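Local coordinates for protein succinylglutamate desuccinylase (Chromobacterium violaceum, PDB 1YW4) that probably hydrolyses N-succinylglutamate to succinate and glutamate, the last step of arginine breakdown by the AST pathway, using one zinc ion per subunit, at residues 48-53 and 85-90; 53-58 and 145-150; 62-67 and 219-224; 103-108 and 122-127; 161-166 and 209-214. All coordinates share one frame; numbering follows the deposited sequence.

Interaction 1 (48-53 and 85-90)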
# COMPACT_ATOMS: atom_id res chain seq x y z
N SER A 48 23.63 -12.07 -18.98
CA SER A 48 24.75 -11.60 -18.19
C SER A 48 24.41 -11.63 -16.71
O SER A 48 23.42 -11.04 -16.27
CB SER A 48 25.13 -10.19 -18.61
OG SER A 48 25.61 -10.19 -19.95
N VAL A 49 25.24 -12.32 -15.94
CA VAL A 49 25.00 -12.45 -14.51
C VAL A 49 26.11 -11.87 -13.65
O VAL A 49 27.28 -12.17 -13.86
CB VAL A 49 24.78 -13.94 -14.15
CG1 VAL A 49 24.63 -14.11 -12.65
CG2 VAL A 49 23.52 -14.45 -14.85
N LEU A 50 25.73 -11.01 -12.71
CA LEU A 50 26.69 -10.41 -11.78
C LEU A 50 26.39 -10.94 -10.39
O LEU A 50 25.29 -10.75 -9.87
CB LEU A 50 26.55 -8.88 -11.77
CG LEU A 50 27.35 -8.15 -10.68
CD1 LEU A 50 28.81 -8.51 -10.81
CD2 LEU A 50 27.16 -6.63 -10.80
N LEU A 51 27.34 -11.65 -9.80
CA LEU A 51 27.17 -12.16 -8.44
C LEU A 51 28.21 -11.46 -7.57
O LEU A 51 29.42 -11.59 -7.79
CB LEU A 51 27.40 -13.67 -8.38
CG LEU A 51 26.56 -14.59 -9.28
CD1 LEU A 51 26.96 -16.04 -9.00
CD2 LEU A 51 25.08 -14.39 -9.03
N SER A 52 27.74 -10.72 -6.58
CA SER A 52 28.67 -10.06 -5.69
C SER A 52 28.44 -10.63 -4.30
O SER A 52 27.30 -10.91 -3.91
CB SER A 52 28.46 -8.54 -5.72
OG SER A 52 27.13 -8.18 -5.41
N CYS A 53 29.52 -10.85 -3.57
CA CYS A 53 29.44 -11.39 -2.22
C CYS A 53 30.55 -10.77 -1.39
O CYS A 53 31.48 -10.19 -1.95
CB CYS A 53 29.60 -12.91 -2.23
SG CYS A 53 31.11 -13.51 -2.99
N LEU A 85 30.19 -12.44 -14.06
CA LEU A 85 31.17 -11.62 -13.37
C LEU A 85 31.00 -11.87 -11.87
O LEU A 85 29.93 -11.63 -11.32
CB LEU A 85 30.96 -10.14 -13.66
CG LEU A 85 31.87 -9.18 -12.89
CD1 LEU A 85 33.34 -9.53 -13.07
CD2 LEU A 85 31.61 -7.76 -13.38
N VAL A 86 32.04 -12.37 -11.22
CA VAL A 86 32.01 -12.62 -9.78
C VAL A 86 32.85 -11.56 -9.08
O VAL A 86 33.97 -11.25 -9.51
CB VAL A 86 32.59 -14.00 -9.41
CG1 VAL A 86 32.66 -14.15 -7.90
CG2 VAL A 86 31.71 -15.12 -9.99
N MSE A 87 32.28 -10.99 -8.03
CA MSE A 87 32.97 -9.98 -7.25
C MSE A 87 33.04 -10.31 -5.76
O MSE A 87 32.02 -10.46 -5.10
CB MSE A 87 32.28 -8.63 -7.37
CG MSE A 87 32.34 -7.99 -8.72
SE MSE A 87 31.45 -6.29 -8.68
CE MSE A 87 32.51 -5.30 -9.91
N PHE A 88 34.26 -10.46 -5.25
CA PHE A 88 34.48 -10.67 -3.83
C PHE A 88 34.70 -9.19 -3.49
O PHE A 88 35.80 -8.66 -3.60
CB PHE A 88 35.74 -11.50 -3.59
CG PHE A 88 35.62 -12.93 -4.07
CD1 PHE A 88 36.41 -13.40 -5.12
CD2 PHE A 88 34.67 -13.78 -3.52
CE1 PHE A 88 36.25 -14.69 -5.60
CE2 PHE A 88 34.49 -15.08 -4.00
CZ PHE A 88 35.28 -15.54 -5.04
N ALA A 89 33.61 -8.54 -3.09
CA ALA A 89 33.56 -7.10 -2.85
C ALA A 89 34.52 -6.40 -1.91
O ALA A 89 35.35 -5.60 -2.35
CB ALA A 89 32.14 -6.69 -2.53
N ASN A 90 34.40 -6.67 -0.62
CA ASN A 90 35.27 -6.01 0.34
C ASN A 90 36.36 -6.99 0.75
O ASN A 90 36.25 -7.65 1.77
CB ASN A 90 34.45 -5.58 1.56
CG ASN A 90 35.16 -4.51 2.36
OD1 ASN A 90 36.38 -4.44 2.37
ND2 ASN A 90 34.38 -3.68 3.05
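Five backbone hydrogen bonds join Val49, Leu51 and Cys53 to Leu85, Met87 and Ala89, in the pattern of two neighbouring parallel strands. Leu85 N gives to Val49 O (2.9 Å), Leu51 N to Leu85 O, Met87 N to Leu51 O, Cys53 N to Met87 O, and Ala89 N closes the row on Cys53 O (2.9 Å). Weaker CA-H...O contacts fill in between, such as Val86 CA to Leu51 O at 3.4 Å.

The apolar contacts divide between the two faces. On one, Leu50 and Leu85 lie side by side and point the same way, Leu50 CD1 sitting 3.8 Å from Leu85 CG and 4.1 Å from the selenium (SE) of Met87. On the other, Cys53 SG stands between its own N and carbonyl carbon (chi1 57°), which brings it obliquely to the Phe88 ring, 3.6 Å from CD2.

Ser52, on the face of Leu50 and Met87, turns its OG to Asp147 on the next strand. All ten touching residues of this beta-alpha-beta unit are buried: the N-H and C=O groups between the strands pair with each other, and apolar side chains cover both faces, under helices 61-75 and 120-137.

Interaction 2 (53-58 and 145-150). With ZN (zinc ion), chain C.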
# COMPACT_ATOMS: atom_id res chain seq x y z
N CYS A 53 29.52 -10.85 -3.57
CA CYS A 53 29.44 -11.39 -2.22
C CYS A 53 30.55 -10.77 -1.39
O CYS A 53 31.48 -10.19 -1.95
CB CYS A 53 29.60 -12.91 -2.23
SG CYS A 53 31.11 -13.51 -2.99
N GLY A 54 30.45 -10.86 -0.07
CA GLY A 54 31.50 -10.28 0.74
C GLY A 54 31.49 -8.76 0.73
O GLY A 54 32.53 -8.15 0.98
N VAL A 55 30.36 -8.14 0.41
CA VAL A 55 30.28 -6.68 0.47
C VAL A 55 30.58 -6.40 1.95
O VAL A 55 31.23 -5.41 2.30
CB VAL A 55 28.87 -6.16 0.09
CG1 VAL A 55 28.67 -4.73 0.60
CG2 VAL A 55 28.71 -6.18 -1.43
N HIS A 56 30.08 -7.30 2.80
CA HIS A 56 30.32 -7.27 4.23
C HIS A 56 31.21 -8.51 4.45
O HIS A 56 30.81 -9.63 4.13
CB HIS A 56 28.99 -7.35 5.00
CG HIS A 56 28.19 -6.09 4.90
ND1 HIS A 56 26.83 -6.08 4.72
CD2 HIS A 56 28.57 -4.79 4.90
CE1 HIS A 56 26.40 -4.84 4.59
NE2 HIS A 56 27.45 -4.03 4.70
N GLY A 57 32.43 -8.28 4.94
CA GLY A 57 33.39 -9.36 5.13
C GLY A 57 33.07 -10.49 6.08
O GLY A 57 33.71 -11.54 6.01
N ASN A 58 32.10 -10.30 6.97
CA ASN A 58 31.74 -11.33 7.94
C ASN A 58 30.60 -12.23 7.47
O ASN A 58 30.22 -13.16 8.16
CB ASN A 58 31.35 -10.67 9.28
CG ASN A 58 30.14 -9.77 9.14
OD1 ASN A 58 30.06 -8.96 8.23
ND2 ASN A 58 29.19 -9.92 10.06
N HIS A 145 21.69 -9.20 -11.50
CA HIS A 145 22.62 -8.96 -10.40
C HIS A 145 22.06 -9.39 -9.05
O HIS A 145 21.02 -8.91 -8.62
CB HIS A 145 22.96 -7.47 -10.34
CG HIS A 145 23.83 -7.10 -9.18
ND1 HIS A 145 24.67 -8.01 -8.56
CD2 HIS A 145 24.02 -5.92 -8.55
CE1 HIS A 145 25.34 -7.39 -7.60
NE2 HIS A 145 24.97 -6.13 -7.57
N TYR A 146 22.74 -10.32 -8.40
CA TYR A 146 22.31 -10.78 -7.09
C TYR A 146 23.46 -10.48 -6.15
O TYR A 146 24.57 -11.00 -6.28
CB TYR A 146 22.03 -12.29 -7.11
CG TYR A 146 21.00 -12.67 -8.15
CD1 TYR A 146 19.67 -12.29 -8.03
CD2 TYR A 146 21.39 -13.37 -9.30
CE1 TYR A 146 18.73 -12.59 -9.02
CE2 TYR A 146 20.47 -13.67 -10.30
CZ TYR A 146 19.15 -13.28 -10.16
OH TYR A 146 18.25 -13.57 -11.16
N ASP A 147 23.18 -9.56 -5.23
CA ASP A 147 24.16 -9.18 -4.23
C ASP A 147 23.77 -10.05 -3.03
O ASP A 147 22.72 -9.87 -2.42
CB ASP A 147 24.03 -7.68 -3.93
CG ASP A 147 25.08 -7.21 -2.96
OD1 ASP A 147 26.18 -7.81 -2.96
OD2 ASP A 147 24.81 -6.24 -2.21
N LEU A 148 24.64 -11.01 -2.74
CA LEU A 148 24.43 -12.00 -1.68
C LEU A 148 24.91 -11.59 -0.28
O LEU A 148 26.08 -11.27 -0.10
CB LEU A 148 25.11 -13.31 -2.09
CG LEU A 148 24.94 -13.68 -3.57
CD1 LEU A 148 25.58 -15.04 -3.87
CD2 LEU A 148 23.45 -13.70 -3.90
N HIS A 149 24.01 -11.66 0.69
CA HIS A 149 24.30 -11.28 2.07
C HIS A 149 23.77 -12.30 3.08
O HIS A 149 22.96 -13.17 2.75
CB HIS A 149 23.64 -9.93 2.38
CG HIS A 149 24.19 -8.77 1.61
ND1 HIS A 149 24.94 -7.78 2.19
CD2 HIS A 149 24.08 -8.44 0.30
CE1 HIS A 149 25.27 -6.88 1.28
NE2 HIS A 149 24.75 -7.26 0.12
N THR A 150 24.26 -12.19 4.31
CA THR A 150 23.77 -12.99 5.44
C THR A 150 23.75 -11.96 6.57
O THR A 150 24.24 -10.85 6.39
CB THR A 150 24.65 -14.24 5.80
OG1 THR A 150 26.04 -13.88 5.85
CG2 THR A 150 24.42 -15.37 4.79
ZN ZN C . 25.15 -7.65 4.51
O HOH W 1 28.44 -12.58 1.10
O HOH W 2 27.62 -8.96 -0.73
O HOH W 3 23.30 -8.35 5.75
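The rings of His56 and His149 meet obliquely, their planes 70° apart. One face of the His56 ring carries Val55 CG1, 4.3 Å above its centre; one face of the His149 ring carries a water, 3.4 Å above the plane and shifted toward the rim. His56 ND1 and Asp147 O lie at the His149 edge, in its plane.

What draws the rings together is the zinc ion: His56 ND1 and His149 ND1 each bind it at 2.3 Å. Glu59 adds both carboxylate oxygens, and a further water, which donates to Thr150 O, completes the site. The far nitrogens are tethered as well. His56 NE2 bonds to Asp104, and His149 NE2 donates to Asp147 OD2 from well above the carboxylate plane (64°); the modelled 2.5 Å is short, so its exact length is doubtful. Such carboxylates would be expected to make the imidazoles stronger ligands.

The backbones themselves are bridged by water. The one over the His149 ring accepts from Val55 N (3.1 Å) and donates to Asp147 OD1 and to Leu148 O (2.8 Å), while another links Gly54 N to Leu148 O. Val55 CG2 packs on Asp147 OD1 at 3.4 Å. A loop after a strand giving His and Glu as HxxE, with a second His from a neighbouring strand, is the zinc site of the AspA/AstE family and its carboxypeptidase relatives.

Interaction 3 (62-67 and 219-224)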
# COMPACT_ATOMS: atom_id res chain seq x y z
N PRO A 62 27.56 -16.93 1.61
CA PRO A 62 27.46 -16.73 0.16
C PRO A 62 28.82 -16.82 -0.54
O PRO A 62 28.90 -17.27 -1.69
CB PRO A 62 26.83 -15.34 0.03
CG PRO A 62 26.01 -15.22 1.29
CD PRO A 62 26.96 -15.79 2.34
N ILE A 63 29.87 -16.39 0.15
CA ILE A 63 31.23 -16.42 -0.40
C ILE A 63 31.65 -17.86 -0.73
O ILE A 63 32.15 -18.14 -1.83
CB ILE A 63 32.24 -15.80 0.60
CG1 ILE A 63 31.85 -14.35 0.93
CG2 ILE A 63 33.64 -15.83 0.01
CD1 ILE A 63 32.75 -13.70 1.99
N GLU A 64 31.44 -18.78 0.21
CA GLU A 64 31.80 -20.18 0.01
C GLU A 64 30.96 -20.80 -1.10
O GLU A 64 31.48 -21.60 -1.89
CB GLU A 64 31.60 -20.99 1.30
CG GLU A 64 32.34 -20.43 2.52
CD GLU A 64 32.19 -21.29 3.78
OE1 GLU A 64 31.06 -21.71 4.09
OE2 GLU A 64 33.21 -21.54 4.46
N VAL A 65 29.68 -20.45 -1.18
CA VAL A 65 28.80 -20.98 -2.22
C VAL A 65 29.24 -20.52 -3.60
O VAL A 65 29.24 -21.30 -4.56
CB VAL A 65 27.33 -20.56 -2.00
CG1 VAL A 65 26.47 -20.97 -3.21
CG2 VAL A 65 26.79 -21.22 -0.73
N VAL A 66 29.61 -19.25 -3.71
CA VAL A 66 30.08 -18.73 -4.99
C VAL A 66 31.40 -19.40 -5.36
O VAL A 66 31.55 -19.93 -6.46
CB VAL A 66 30.29 -17.21 -4.94
CG1 VAL A 66 31.01 -16.73 -6.21
CG2 VAL A 66 28.94 -16.50 -4.82
N ASP A 67 32.34 -19.40 -4.43
CA ASP A 67 33.64 -20.00 -4.68
C ASP A 67 33.53 -21.48 -5.10
O ASP A 67 34.27 -21.94 -5.96
CB ASP A 67 34.53 -19.87 -3.44
CG ASP A 67 35.98 -20.18 -3.73
OD1 ASP A 67 36.54 -19.58 -4.68
OD2 ASP A 67 36.57 -21.01 -3.01
N ARG A 219 28.13 -16.16 9.61
CA ARG A 219 29.04 -17.07 10.29
C ARG A 219 30.41 -16.97 9.62
O ARG A 219 30.50 -16.65 8.43
CB ARG A 219 28.54 -18.52 10.18
CG ARG A 219 27.32 -18.86 11.04
CD ARG A 219 27.74 -19.26 12.45
NE ARG A 219 26.63 -19.76 13.24
CZ ARG A 219 25.57 -19.04 13.59
NH1 ARG A 219 24.60 -19.60 14.31
NH2 ARG A 219 25.47 -17.77 13.23
N PRO A 220 31.48 -17.25 10.37
CA PRO A 220 32.83 -17.18 9.79
C PRO A 220 33.06 -18.39 8.88
O PRO A 220 32.28 -19.35 8.90
CB PRO A 220 33.72 -17.19 11.03
CG PRO A 220 32.96 -18.10 11.94
CD PRO A 220 31.53 -17.63 11.79
N PHE A 221 34.12 -18.34 8.08
CA PHE A 221 34.45 -19.44 7.18
C PHE A 221 34.58 -20.76 7.96
O PHE A 221 35.16 -20.78 9.04
CB PHE A 221 35.78 -19.17 6.45
CG PHE A 221 35.71 -18.06 5.43
CD1 PHE A 221 34.97 -18.21 4.26
CD2 PHE A 221 36.40 -16.87 5.64
CE1 PHE A 221 34.93 -17.18 3.31
CE2 PHE A 221 36.36 -15.84 4.70
CZ PHE A 221 35.62 -15.99 3.53
N GLY A 222 34.03 -21.84 7.40
CA GLY A 222 34.12 -23.14 8.05
C GLY A 222 33.00 -23.45 9.02
O GLY A 222 32.91 -24.56 9.54
N GLN A 223 32.15 -22.46 9.27
CA GLN A 223 31.05 -22.65 10.19
C GLN A 223 29.69 -22.44 9.53
O GLN A 223 28.69 -22.24 10.21
CB GLN A 223 31.20 -21.71 11.39
CG GLN A 223 32.26 -22.16 12.39
CD GLN A 223 32.35 -21.22 13.57
OE1 GLN A 223 31.33 -20.77 14.08
NE2 GLN A 223 33.57 -20.92 14.00
N ASN A 224 29.67 -22.49 8.20
CA ASN A 224 28.43 -22.33 7.46
C ASN A 224 27.85 -23.68 7.05
O ASN A 224 28.55 -24.51 6.47
CB ASN A 224 28.65 -21.49 6.18
CG ASN A 224 29.09 -20.07 6.48
OD1 ASN A 224 28.37 -19.31 7.11
ND2 ASN A 224 30.29 -19.71 6.03
O HOH W 4 31.41 -23.26 5.94
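Glu64 reaches from helix 61-75 to Phe221, Gly222 and Asn224 in the loop after strand 209-215. From CB its CG stands anti to the carbonyl carbon (chi1 -54°), which puts CG at the rim of the Phe221 ring, in its plane, 3.9 Å from CD1. The chain runs on extended to CD, 3.3 Å from Asn224 ND2, and there the carboxylate forks. OE2 accepts from Gly222 N at 3.1 Å, met on its syn side. That N-H belongs to a type II beta turn from Pro220 to Gln223, in which Gly222 takes the positive phi that suits glycine, so the carboxylate from the helix holds the loop at this turn. The bond from Asn224 ND2 to Glu64 OE1, 2.9 Å long, arrives from far above the carboxylate plane (78°), though within the amide's own plane; the same ND2 also bonds to Thr60 OG1, just before the helix. One residue back along the helix, Ile63 crosses Phe221 at about a right angle, its CG2 coming to the ring edge 3.8 Å from CE1, while Ile94 of helix 91-96 touches both side chains.

Interaction 4 (103-108 and 122-127)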
# COMPACT_ATOMS: atom_id res chain seq x y z
N TYR A 103 34.13 2.15 6.88
CA TYR A 103 32.76 2.52 6.53
C TYR A 103 32.05 1.37 5.80
O TYR A 103 32.66 0.66 4.99
CB TYR A 103 32.82 3.76 5.64
CG TYR A 103 31.58 4.62 5.65
CD1 TYR A 103 30.48 4.31 4.86
CD2 TYR A 103 31.53 5.79 6.41
CE1 TYR A 103 29.36 5.14 4.81
CE2 TYR A 103 30.42 6.63 6.38
CZ TYR A 103 29.34 6.30 5.57
OH TYR A 103 28.26 7.14 5.49
N ASP A 104 30.77 1.20 6.10
CA ASP A 104 29.93 0.17 5.48
C ASP A 104 29.92 0.37 3.96
O ASP A 104 29.37 1.35 3.47
CB ASP A 104 28.50 0.27 6.03
CG ASP A 104 27.59 -0.87 5.56
OD1 ASP A 104 27.75 -1.35 4.42
OD2 ASP A 104 26.70 -1.27 6.34
N MSE A 105 30.54 -0.55 3.23
CA MSE A 105 30.59 -0.42 1.78
C MSE A 105 29.21 -0.38 1.15
O MSE A 105 29.01 0.29 0.14
CB MSE A 105 31.42 -1.55 1.16
CG MSE A 105 31.63 -1.40 -0.35
SE MSE A 105 32.97 -2.63 -1.02
CE MSE A 105 34.52 -1.72 -0.32
N ASN A 106 28.24 -1.08 1.73
CA ASN A 106 26.93 -1.03 1.11
C ASN A 106 26.19 0.25 1.42
O ASN A 106 24.97 0.33 1.31
CB ASN A 106 26.08 -2.25 1.45
CG ASN A 106 25.26 -2.71 0.25
OD1 ASN A 106 25.65 -2.44 -0.89
ND2 ASN A 106 24.16 -3.41 0.49
N ARG A 107 26.96 1.26 1.82
CA ARG A 107 26.42 2.58 2.07
C ARG A 107 27.27 3.52 1.22
O ARG A 107 27.10 4.74 1.27
CB ARG A 107 26.56 2.96 3.55
CG ARG A 107 25.61 2.24 4.49
CD ARG A 107 25.76 2.79 5.89
NE ARG A 107 25.55 4.24 5.91
CZ ARG A 107 25.91 5.04 6.91
NH1 ARG A 107 25.68 6.34 6.84
NH2 ARG A 107 26.51 4.53 7.99
N LEU A 108 28.19 2.96 0.44
CA LEU A 108 29.07 3.77 -0.41
C LEU A 108 28.83 3.70 -1.92
O LEU A 108 29.57 4.30 -2.70
CB LEU A 108 30.53 3.43 -0.12
CG LEU A 108 31.04 3.85 1.27
CD1 LEU A 108 32.45 3.31 1.47
CD2 LEU A 108 31.02 5.38 1.39
N SER A 122 35.89 3.38 -0.24
CA SER A 122 35.22 4.27 -1.18
C SER A 122 35.86 4.10 -2.55
O SER A 122 35.17 4.09 -3.57
CB SER A 122 35.34 5.74 -0.74
OG SER A 122 34.77 5.93 0.54
N VAL A 123 37.18 3.97 -2.58
CA VAL A 123 37.88 3.77 -3.84
C VAL A 123 37.43 2.43 -4.43
O VAL A 123 37.19 2.30 -5.63
CB VAL A 123 39.41 3.77 -3.63
CG1 VAL A 123 40.13 3.49 -4.96
CG2 VAL A 123 39.86 5.13 -3.08
N ARG A 124 37.32 1.42 -3.57
CA ARG A 124 36.91 0.10 -4.00
C ARG A 124 35.47 0.11 -4.51
O ARG A 124 35.16 -0.49 -5.54
CB ARG A 124 37.06 -0.88 -2.83
CG ARG A 124 36.53 -2.27 -3.12
CD ARG A 124 37.27 -2.95 -4.25
NE ARG A 124 36.94 -4.38 -4.24
CZ ARG A 124 37.49 -5.30 -5.02
NH1 ARG A 124 38.42 -4.96 -5.91
NH2 ARG A 124 37.12 -6.56 -4.89
N ALA A 125 34.58 0.79 -3.80
CA ALA A 125 33.20 0.88 -4.23
C ALA A 125 33.11 1.49 -5.64
O ALA A 125 32.36 1.00 -6.49
CB ALA A 125 32.39 1.73 -3.23
N ALA A 126 33.86 2.57 -5.88
CA ALA A 126 33.84 3.23 -7.19
C ALA A 126 34.37 2.31 -8.29
O ALA A 126 33.86 2.29 -9.41
CB ALA A 126 34.67 4.53 -7.15
N GLU A 127 35.38 1.52 -7.94
CA GLU A 127 35.95 0.58 -8.90
C GLU A 127 34.92 -0.49 -9.26
O GLU A 127 34.76 -0.85 -10.43
CB GLU A 127 37.20 -0.07 -8.29
CG GLU A 127 37.81 -1.18 -9.14
CD GLU A 127 39.06 -1.75 -8.52
OE1 GLU A 127 38.98 -2.39 -7.45
OE2 GLU A 127 40.15 -1.55 -9.09
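Arg124, whose CG carries the methyl of Met105, has an NH1 held by two acceptors: Glu127 OE1 one turn on in the same helix, and Pro34 O. The first is a salt bridge of 3.0 Å between Arg124 NH1 and Glu127 OE1, met nearly along the C-O axis of Glu127. NE gives a further hydrogen bond to Ala89 O, which should limit the movement of the guanidinium, while its aliphatic stem faces the loop.

Met105 (selenomethionine) packs on that stem. Its CG stands anti to the backbone N (chi1 -174°), and a bend about the CG-SE bond (chi3 -74°) swings CE onto the stem, 3.5 Å from Arg124 CG and 3.7 Å from Arg124 CB. Leu108, next to the short 3-10 turn at 105-107, adds further contacts: its CB rests 4.0 Å from Ala125 CB, while CD1 comes 3.6 Å from Ser122 OG. That hydroxyl's hydrogen bond is with His116 O, so toward Leu108 the contact is van der Waals alone.

The segment 103-108 therefore lies against the first turns of helix 120-137, with Leu128 of that helix also touching Met105. Its other side faces the metal site: Asp104 bonds to the zinc ligand His56, and Asn106 packs on His149 of strand 143-151 and bonds to Phe198 at the start of helix 198-205.

Interaction 5 (161-166 and 209-214)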
# COMPACT_ATOMS: atom_id res chain seq x y z
N ALA A 161 14.49 -11.03 0.10
CA ALA A 161 15.16 -10.17 -0.85
C ALA A 161 14.72 -8.72 -0.70
O ALA A 161 13.63 -8.44 -0.20
CB ALA A 161 14.89 -10.65 -2.27
N ILE A 162 15.59 -7.82 -1.15
CA ILE A 162 15.31 -6.39 -1.13
C ILE A 162 15.29 -5.97 -2.59
O ILE A 162 16.26 -6.18 -3.31
CB ILE A 162 16.43 -5.60 -0.43
CG1 ILE A 162 16.74 -6.22 0.94
CG2 ILE A 162 16.02 -4.15 -0.31
CD1 ILE A 162 15.58 -6.27 1.90
N TYR A 163 14.17 -5.39 -3.02
CA TYR A 163 14.01 -4.93 -4.40
C TYR A 163 14.27 -3.43 -4.42
O TYR A 163 13.52 -2.65 -3.84
CB TYR A 163 12.58 -5.23 -4.88
CG TYR A 163 12.43 -5.48 -6.37
CD1 TYR A 163 11.58 -6.49 -6.84
CD2 TYR A 163 13.12 -4.71 -7.32
CE1 TYR A 163 11.41 -6.72 -8.20
CE2 TYR A 163 12.95 -4.94 -8.69
CZ TYR A 163 12.10 -5.95 -9.12
OH TYR A 163 11.92 -6.18 -10.46
N PRO A 164 15.35 -3.01 -5.09
CA PRO A 164 15.71 -1.60 -5.19
C PRO A 164 14.60 -0.70 -5.72
O PRO A 164 13.71 -1.15 -6.45
CB PRO A 164 16.94 -1.61 -6.10
CG PRO A 164 16.72 -2.83 -6.95
CD PRO A 164 16.24 -3.83 -5.93
N PHE A 165 14.66 0.57 -5.35
CA PHE A 165 13.68 1.55 -5.79
C PHE A 165 13.73 1.66 -7.32
O PHE A 165 14.78 1.93 -7.89
CB PHE A 165 13.97 2.92 -5.17
CG PHE A 165 13.02 4.00 -5.60
CD1 PHE A 165 13.47 5.31 -5.77
CD2 PHE A 165 11.68 3.72 -5.85
CE1 PHE A 165 12.60 6.33 -6.18
CE2 PHE A 165 10.79 4.72 -6.26
CZ PHE A 165 11.26 6.03 -6.42
N LEU A 166 12.59 1.44 -7.96
CA LEU A 166 12.50 1.53 -9.42
C LEU A 166 11.83 2.84 -9.83
O LEU A 166 10.65 3.06 -9.51
CB LEU A 166 11.69 0.35 -9.97
CG LEU A 166 12.22 -1.06 -9.71
CD1 LEU A 166 11.24 -2.09 -10.24
CD2 LEU A 166 13.58 -1.23 -10.37
N ASP A 209 18.25 -6.03 -13.62
CA ASP A 209 17.36 -6.60 -12.63
C ASP A 209 18.26 -7.02 -11.48
O ASP A 209 18.85 -8.09 -11.50
CB ASP A 209 16.62 -7.80 -13.22
CG ASP A 209 15.71 -7.39 -14.36
OD1 ASP A 209 14.83 -6.53 -14.13
OD2 ASP A 209 15.87 -7.91 -15.47
N ALA A 210 18.36 -6.14 -10.49
CA ALA A 210 19.24 -6.37 -9.36
C ALA A 210 18.50 -6.54 -8.04
O ALA A 210 17.49 -5.89 -7.79
CB ALA A 210 20.23 -5.21 -9.26
N PHE A 211 19.03 -7.41 -7.18
CA PHE A 211 18.41 -7.64 -5.89
C PHE A 211 19.47 -7.87 -4.81
O PHE A 211 20.57 -8.33 -5.09
CB PHE A 211 17.50 -8.88 -5.94
CG PHE A 211 16.58 -8.93 -7.13
CD1 PHE A 211 17.03 -9.43 -8.35
CD2 PHE A 211 15.28 -8.45 -7.04
CE1 PHE A 211 16.19 -9.46 -9.46
CE2 PHE A 211 14.43 -8.47 -8.16
CZ PHE A 211 14.90 -8.98 -9.37
N THR A 212 19.13 -7.51 -3.57
CA THR A 212 20.02 -7.77 -2.44
C THR A 212 19.35 -9.01 -1.85
O THR A 212 18.14 -9.00 -1.60
CB THR A 212 19.97 -6.63 -1.39
OG1 THR A 212 20.47 -5.41 -1.95
CG2 THR A 212 20.80 -7.00 -0.17
N LEU A 213 20.12 -10.09 -1.67
CA LEU A 213 19.57 -11.33 -1.11
C LEU A 213 20.12 -11.63 0.28
O LEU A 213 21.31 -11.82 0.45
CB LEU A 213 19.87 -12.53 -2.02
CG LEU A 213 19.41 -12.46 -3.48
CD1 LEU A 213 19.67 -13.79 -4.19
CD2 LEU A 213 17.95 -12.11 -3.53
N GLU A 214 19.24 -11.66 1.28
CA GLU A 214 19.61 -12.00 2.65
C GLU A 214 19.29 -13.48 2.72
O GLU A 214 18.13 -13.86 2.87
CB GLU A 214 18.75 -11.22 3.64
CG GLU A 214 19.09 -9.74 3.76
CD GLU A 214 20.46 -9.51 4.40
OE1 GLU A 214 20.86 -10.32 5.25
OE2 GLU A 214 21.11 -8.50 4.07
O HOH W 5 14.07 -4.92 -11.80
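Tyr163 carries its CG anti to the backbone N (chi1 -150°), while Phe211 has its CG anti to the carbonyl carbon (chi1 -46°); on adjacent strands these choices lay the two side chains next to each other, pointing the same way. The rings then form a T-shaped pair with planes 69° apart. Phe211 CE2 stands over the centre of the Tyr163 ring, 3.5 Å from Tyr163 CE1. Beyond the ring, Tyr163 OH bonds to Lys173 N and shares a water with Asp209 OD1.

Nearer the other end, Ile162 and Thr212 make an antiparallel hydrogen-bonded pair: Ile162 N to Thr212 O is 2.8 Å, and Thr212 N to Ile162 O is longer at 3.2 Å. Their side chains run together, CB to CB 3.8 Å, with Thr212 OG1 bonded to Ser199 OG. Ala161 and Leu213 form the non-hydrogen-bonded pair beside it, Ala161 CB resting 3.6 Å from Leu213 CD2. At Pro164, which has no N-H to give, the ladder stops, and its CD comes to 3.0 Å from Ala210 O.

Strand 209-215 lies between 143-151 and 160-163, and 160-163 pairs in turn with 187-190. Helix 174-181 packs on Phe211 and Leu213, helix 198-205 touches Ala210 and Pro164, and the strand places Glu214, the predicted active-site residue, beside His149.

All five contacts belong to the zinc-hydrolase catalytic domain. Strands 83-88, 48-53, 143-151, 209-215 and 160-163 follow one another across the sheet, so interactions 1, 2 and 5 make a row, with centres about 9 Å (1 to 2) and 12 Å (2 to 5) apart. Interaction 2 shares Cys53 with interaction 1. Interactions 3 and 4 flank it, their centres about 22 Å apart, on helices 61-75 and 120-137. Along the chain, 1, 2 and 3 interlock, 4 falls within the spans of 2 and 3, and 5 follows 1, 2 and 4 but still lies within 3. Distant segments meet at interaction 2, which holds the zinc, while 4 brings Asp104 to His56 and 5 brings Glu214 beside His149.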